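Beta 1-3 glucanase (Clostridium beijerinckii NCIMB 8052, PDB 5H4E) probably hydrolyses beta-1,3-glucans as a glycoside hydrolase of family 64. Local coordinates at residues A[56-62]-A[73-77]; A[343-347]-A[357-361]. All coordinates share one frame. Numbering follows the deposited sequence.

Contact 1 (A[56-62]-A[73-77]); sequences DNDAAGH and NYSNY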
loop_
_atom_site.group_PDB
_atom_site.type_symbol
_atom_site.label_atom_id
_atom_site.label_comp_id
_atom_site.label_asym_id
_atom_site.label_seq_id
_atom_site.Cartn_x
_atom_site.Cartn_y
_atom_site.Cartn_z
ATOM N N ASP A 56 -9.127 4.327 25.076
ATOM C CA ASP A 56 -7.683 4.103 24.978
ATOM C C ASP A 56 -6.881 5.389 24.758
ATOM O O ASP A 56 -5.709 5.460 25.130
ATOM C CB ASP A 56 -7.378 3.103 23.857
ATOM C CG ASP A 56 -7.746 1.680 24.237
ATOM O OD1 ASP A 56 -7.607 1.348 25.435
ATOM O OD2 ASP A 56 -8.176 0.902 23.349
ATOM N N ASN A 57 -7.511 6.402 24.169
ATOM C CA ASN A 57 -6.847 7.688 23.941
ATOM C C ASN A 57 -6.405 8.358 25.246
ATOM O O ASN A 57 -5.413 9.087 25.278
ATOM C CB ASN A 57 -7.768 8.634 23.169
ATOM C CG ASN A 57 -8.042 8.166 21.754
ATOM O OD1 ASN A 57 -7.207 7.515 21.121
ATOM N ND2 ASN A 57 -9.217 8.501 21.246
ATOM N N ASP A 58 -7.131 8.095 26.329
ATOM C CA ASP A 58 -6.895 8.800 27.592
ATOM C C ASP A 58 -6.323 7.920 28.698
ATOM O O ASP A 58 -5.941 8.425 29.754
ATOM C CB ASP A 58 -8.195 9.431 28.092
ATOM C CG ASP A 58 -8.761 10.439 27.128
ATOM O OD1 ASP A 58 -7.983 11.285 26.635
ATOM O OD2 ASP A 58 -9.986 10.388 26.866
ATOM N N ALA A 59 -6.268 6.613 28.456
ATOM C CA ALA A 59 -5.771 5.665 29.450
ATOM C C ALA A 59 -4.323 5.951 29.860
ATOM O O ALA A 59 -3.625 6.725 29.212
ATOM C CB ALA A 59 -5.899 4.239 28.919
ATOM N N ALA A 60 -3.887 5.326 30.950
ATOM C CA ALA A 60 -2.529 5.497 31.467
ATOM C C ALA A 60 -1.456 5.215 30.416
ATOM O O ALA A 60 -1.486 4.181 29.740
ATOM C CB ALA A 60 -2.310 4.593 32.686
ATOM N N GLY A 61 -0.503 6.136 30.297
ATOM C CA GLY A 61 0.586 5.999 29.346
ATOM C C GLY A 61 0.244 6.460 27.942
ATOM O O GLY A 61 0.933 6.118 26.987
ATOM N N HIS A 62 -0.825 7.237 27.809
ATOM C CA HIS A 62 -1.235 7.711 26.495
ATOM C C HIS A 62 -0.302 8.807 26.009
ATOM O O HIS A 62 0.530 9.316 26.763
ATOM C CB HIS A 62 -2.670 8.235 26.506
ATOM C CG HIS A 62 -2.862 9.491 27.307
ATOM N ND1 HIS A 62 -2.392 10.727 26.893
ATOM C CD2 HIS A 62 -3.506 9.721 28.478
ATOM C CE1 HIS A 62 -2.704 11.645 27.791
ATOM N NE2 HIS A 62 -3.393 11.060 28.758
ATOM N N ASN A 73 -5.012 13.992 23.054
ATOM C CA ASN A 73 -4.509 12.721 23.587
ATOM C C ASN A 73 -4.691 11.577 22.589
ATOM O O ASN A 73 -5.718 11.494 21.913
ATOM C CB ASN A 73 -5.226 12.344 24.891
ATOM C CG ASN A 73 -4.822 13.218 26.069
ATOM O OD1 ASN A 73 -3.847 13.967 26.005
ATOM N ND2 ASN A 73 -5.564 13.098 27.167
ATOM N N TYR A 74 -3.719 10.673 22.518
ATOM C CA TYR A 74 -3.817 9.556 21.579
ATOM C C TYR A 74 -3.541 8.236 22.256
ATOM O O TYR A 74 -2.817 8.185 23.244
ATOM C CB TYR A 74 -2.839 9.736 20.419
ATOM C CG TYR A 74 -2.995 11.046 19.685
ATOM C CD1 TYR A 74 -2.409 12.212 20.174
ATOM C CD2 TYR A 74 -3.717 11.115 18.496
ATOM C CE1 TYR A 74 -2.541 13.417 19.504
ATOM C CE2 TYR A 74 -3.855 12.317 17.819
ATOM C CZ TYR A 74 -3.265 13.466 18.333
ATOM O OH TYR A 74 -3.402 14.661 17.664
ATOM N N SER A 75 -4.104 7.164 21.706
ATOM C CA SER A 75 -3.820 5.816 22.184
ATOM C C SER A 75 -2.325 5.533 22.141
ATOM O O SER A 75 -1.545 6.295 21.563
ATOM C CB SER A 75 -4.549 4.784 21.341
ATOM O OG SER A 75 -4.056 4.808 20.008
ATOM N N ASN A 76 -1.920 4.436 22.754
ATOM C CA ASN A 76 -0.515 4.087 22.747
ATOM C C ASN A 76 -0.388 2.582 22.661
ATOM O O ASN A 76 -0.236 1.887 23.671
ATOM C CB ASN A 76 0.197 4.634 23.976
ATOM C CG ASN A 76 1.703 4.490 23.880
ATOM O OD1 ASN A 76 2.235 4.043 22.858
ATOM N ND2 ASN A 76 2.404 4.866 24.945
ATOM N N TYR A 77 -0.480 2.082 21.434
ATOM C CA TYR A 77 -0.415 0.658 21.190
ATOM C C TYR A 77 1.001 0.220 20.842
ATOM O O TYR A 77 1.221 -0.939 20.489
ATOM C CB TYR A 77 -1.365 0.274 20.059
ATOM C CG TYR A 77 -2.837 0.565 20.298
ATOM C CD1 TYR A 77 -3.395 0.525 21.575
ATOM C CD2 TYR A 77 -3.671 0.851 19.229
ATOM C CE1 TYR A 77 -4.757 0.781 21.771
ATOM C CE2 TYR A 77 -5.007 1.087 19.405
ATOM C CZ TYR A 77 -5.552 1.058 20.673
ATOM O OH TYR A 77 -6.902 1.304 20.804
HETATM O O HOH W 1 -3.600 3.597 25.087
#

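Contact 2 (A[343-347]-A[357-361]); sequences ENKSY and FSSTL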
loop_
_atom_site.group_PDB
_atom_site.type_symbol
_atom_site.label_atom_id
_atom_site.label_comp_id
_atom_site.label_asym_id
_atom_site.label_seq_id
_atom_site.Cartn_x
_atom_site.Cartn_y
_atom_site.Cartn_z
ATOM N N GLU A 343 13.958 -8.224 -7.259
ATOM C CA GLU A 343 13.216 -8.800 -8.384
ATOM C C GLU A 343 12.199 -7.837 -8.976
ATOM O O GLU A 343 11.201 -8.265 -9.573
ATOM C CB GLU A 343 12.503 -10.082 -7.956
ATOM C CG GLU A 343 13.439 -11.140 -7.430
ATOM C CD GLU A 343 12.711 -12.414 -7.060
ATOM O OE1 GLU A 343 11.818 -12.831 -7.814
ATOM O OE2 GLU A 343 13.040 -13.003 -6.012
ATOM N N ASN A 344 12.467 -6.544 -8.820
ATOM C CA ASN A 344 11.569 -5.490 -9.286
ATOM C C ASN A 344 10.128 -5.609 -8.784
ATOM O O ASN A 344 9.200 -5.141 -9.450
ATOM C CB ASN A 344 11.578 -5.435 -10.814
ATOM C CG ASN A 344 12.778 -4.679 -11.353
ATOM O OD1 ASN A 344 13.883 -4.770 -10.810
ATOM N ND2 ASN A 344 12.560 -3.900 -12.407
ATOM N N LYS A 345 9.960 -6.204 -7.602
ATOM C CA LYS A 345 8.647 -6.374 -6.982
ATOM C C LYS A 345 8.352 -5.217 -6.040
ATOM O O LYS A 345 9.078 -4.998 -5.073
ATOM C CB LYS A 345 8.568 -7.683 -6.203
ATOM C CG LYS A 345 8.891 -8.926 -6.993
ATOM C CD LYS A 345 7.699 -9.414 -7.762
ATOM C CE LYS A 345 7.963 -10.831 -8.268
ATOM N NZ LYS A 345 6.954 -11.243 -9.263
ATOM N N SER A 346 7.275 -4.493 -6.291
ATOM C CA SER A 346 6.977 -3.331 -5.458
ATOM C C SER A 346 5.499 -2.968 -5.533
ATOM O O SER A 346 4.875 -3.072 -6.605
ATOM C CB SER A 346 7.843 -2.134 -5.895
ATOM O OG SER A 346 7.570 -0.976 -5.111
ATOM N N TYR A 347 4.930 -2.558 -4.399
ATOM C CA TYR A 347 3.630 -1.904 -4.446
ATOM C C TYR A 347 3.814 -0.410 -4.715
ATOM O O TYR A 347 3.847 0.393 -3.776
ATOM C CB TYR A 347 2.847 -2.105 -3.143
ATOM C CG TYR A 347 1.734 -3.120 -3.253
ATOM C CD1 TYR A 347 0.645 -2.892 -4.094
ATOM C CD2 TYR A 347 1.730 -4.274 -2.458
ATOM C CE1 TYR A 347 -0.392 -3.812 -4.190
ATOM C CE2 TYR A 347 0.684 -5.197 -2.539
ATOM C CZ TYR A 347 -0.374 -4.957 -3.410
ATOM O OH TYR A 347 -1.419 -5.863 -3.509
ATOM N N PHE A 357 3.327 -8.082 -9.882
ATOM C CA PHE A 357 4.520 -7.240 -9.846
ATOM C C PHE A 357 4.699 -6.537 -8.502
ATOM O O PHE A 357 5.646 -5.752 -8.310
ATOM C CB PHE A 357 4.469 -6.214 -10.989
ATOM C CG PHE A 357 4.668 -6.830 -12.350
ATOM C CD1 PHE A 357 5.932 -7.244 -12.755
ATOM C CD2 PHE A 357 3.598 -6.993 -13.219
ATOM C CE1 PHE A 357 6.122 -7.826 -14.002
ATOM C CE2 PHE A 357 3.773 -7.574 -14.471
ATOM C CZ PHE A 357 5.037 -7.993 -14.861
ATOM N N SER A 358 3.794 -6.819 -7.568
ATOM C CA SER A 358 3.837 -6.141 -6.271
ATOM C C SER A 358 4.805 -6.840 -5.326
ATOM O O SER A 358 5.352 -7.900 -5.638
ATOM C CB SER A 358 2.441 -6.085 -5.636
ATOM O OG SER A 358 2.122 -7.310 -4.977
ATOM N N SER A 359 4.984 -6.247 -4.152
ATOM C CA SER A 359 5.854 -6.801 -3.126
ATOM C C SER A 359 5.135 -7.845 -2.273
ATOM O O SER A 359 5.614 -8.208 -1.194
ATOM C CB SER A 359 6.359 -5.665 -2.235
ATOM O OG SER A 359 5.241 -4.939 -1.741
ATOM N N THR A 360 3.978 -8.315 -2.734
ATOM C CA THR A 360 3.202 -9.248 -1.921
ATOM C C THR A 360 3.910 -10.585 -1.780
ATOM O O THR A 360 4.253 -11.216 -2.773
ATOM C CB THR A 360 1.794 -9.510 -2.496
ATOM O OG1 THR A 360 1.006 -8.316 -2.399
ATOM C CG2 THR A 360 1.095 -10.626 -1.685
ATOM N N LEU A 361 4.129 -10.984 -0.533
ATOM C CA LEU A 361 4.578 -12.329 -0.179
ATOM C C LEU A 361 3.369 -13.133 0.279
ATOM O O LEU A 361 2.497 -12.604 0.968
ATOM C CB LEU A 361 5.635 -12.283 0.935
ATOM C CG LEU A 361 6.922 -11.510 0.628
ATOM C CD1 LEU A 361 7.456 -10.849 1.886
ATOM C CD2 LEU A 361 7.958 -12.442 0.057
#

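Contact 1 (A[56-62]-A[73-77])
A polar loop-to-strand contact near the periphery of the chain joins 56-62, the end of the loop between strands 49-51 and 63-67, starting in a 3-10 segment, to 73-77, the end of strand 70-74 and what follows. Side-chain amides and carboxylates do most of the bonding. N73 ND2 donates to D58 OD1 (3.1 Å), N76 ND2 to the carbonyl G61 O (2.8 Å), and Y77 OH to D56 OD2 (2.9 Å), while the other carboxylate oxygen of D56 forms a salt bridge with K53. Asparagine suits position 73 because its two ends serve different partners: OD1 accepts from T64 while ND2 reaches D58. Strands 63-67 and 70-74 form a two-stranded beta hairpin, and the preceding loop folds back over the hairpin's exit. That return is made by a type II beta turn from A59 to H62; G61, at phi/psi 84/17, holds a position where a CB would be jammed against the preceding carbonyl. The turn delivers H62, whose p rotamer lays its ring over N73 CB, a CH-pi contact 4.1 Å from CB to the ring centroid. N57 sends ND2 to V109 O and offers OD1 to S75 N in a weak 3.2 Å hydrogen bond. S75 CA also approaches D56 O (3.5 Å), a CA-H...O contact. A water donates to D56 O (2.8 Å) and accepts from N76 N (3.0 Å), bridging these atoms, at 4.6 Å too far apart to bond directly.

Contact 2 (A[343-347]-A[357-361])
The two ends of an irregular loop between helix 332-339 and strand 361-363 meet here, next to strand 147-151 of the large antiparallel sheet. Between the two segments there is no ladder of hydrogen bonds: a single one, S346 N to F357 O (2.9 Å), joins them, supported by a CA-H...O contact from S358 CA to S346 O (3.3 Å). The side chains fill in around this bond. S346, in the t rotamer, points away from 357-361 toward W337 and H338 of the helix, where a small residue fits closely. F357 also points away, and its ring meets F324 edge-to-face. K345 turns at chi1 and chi2 (both m) and then extends, so that its aliphatic part lies by S358 O while NZ reaches D356 O. On the other side of the crossing, Y347 has an unusual chi1 of -104°, between wells, which sets its ring over S358; a small serine lets the ring come close, with CB 3.6 Å from the centroid in a CH-pi contact. S359, in p, gives its hydroxyl to a hydrogen bond with T152 O. S358 (p) and T360 (m) bring their hydroxyls together, OG to OG1 at 3.0 Å.

How the contacts relate
From the N terminus, the chain reaches contact 1 first. After strand 49-51 the loop 56-62 leads into the hairpin of strands 63-67 and 70-74, and 73-77 returns to that loop, closing a short excursion of ten intervening residues. Nearly 270 residues later, contact 2 closes another local loop, with nine residues between its segments and no helix or strand among them. The two are in series, neither nesting nor crossing, with centres 35 Å apart on opposite sides of the chain's centre. Contact 1 joins the hairpin to its preceding loop beside strand 108-111; contact 2 connects helix 332-339 with the approach to strand 361-363.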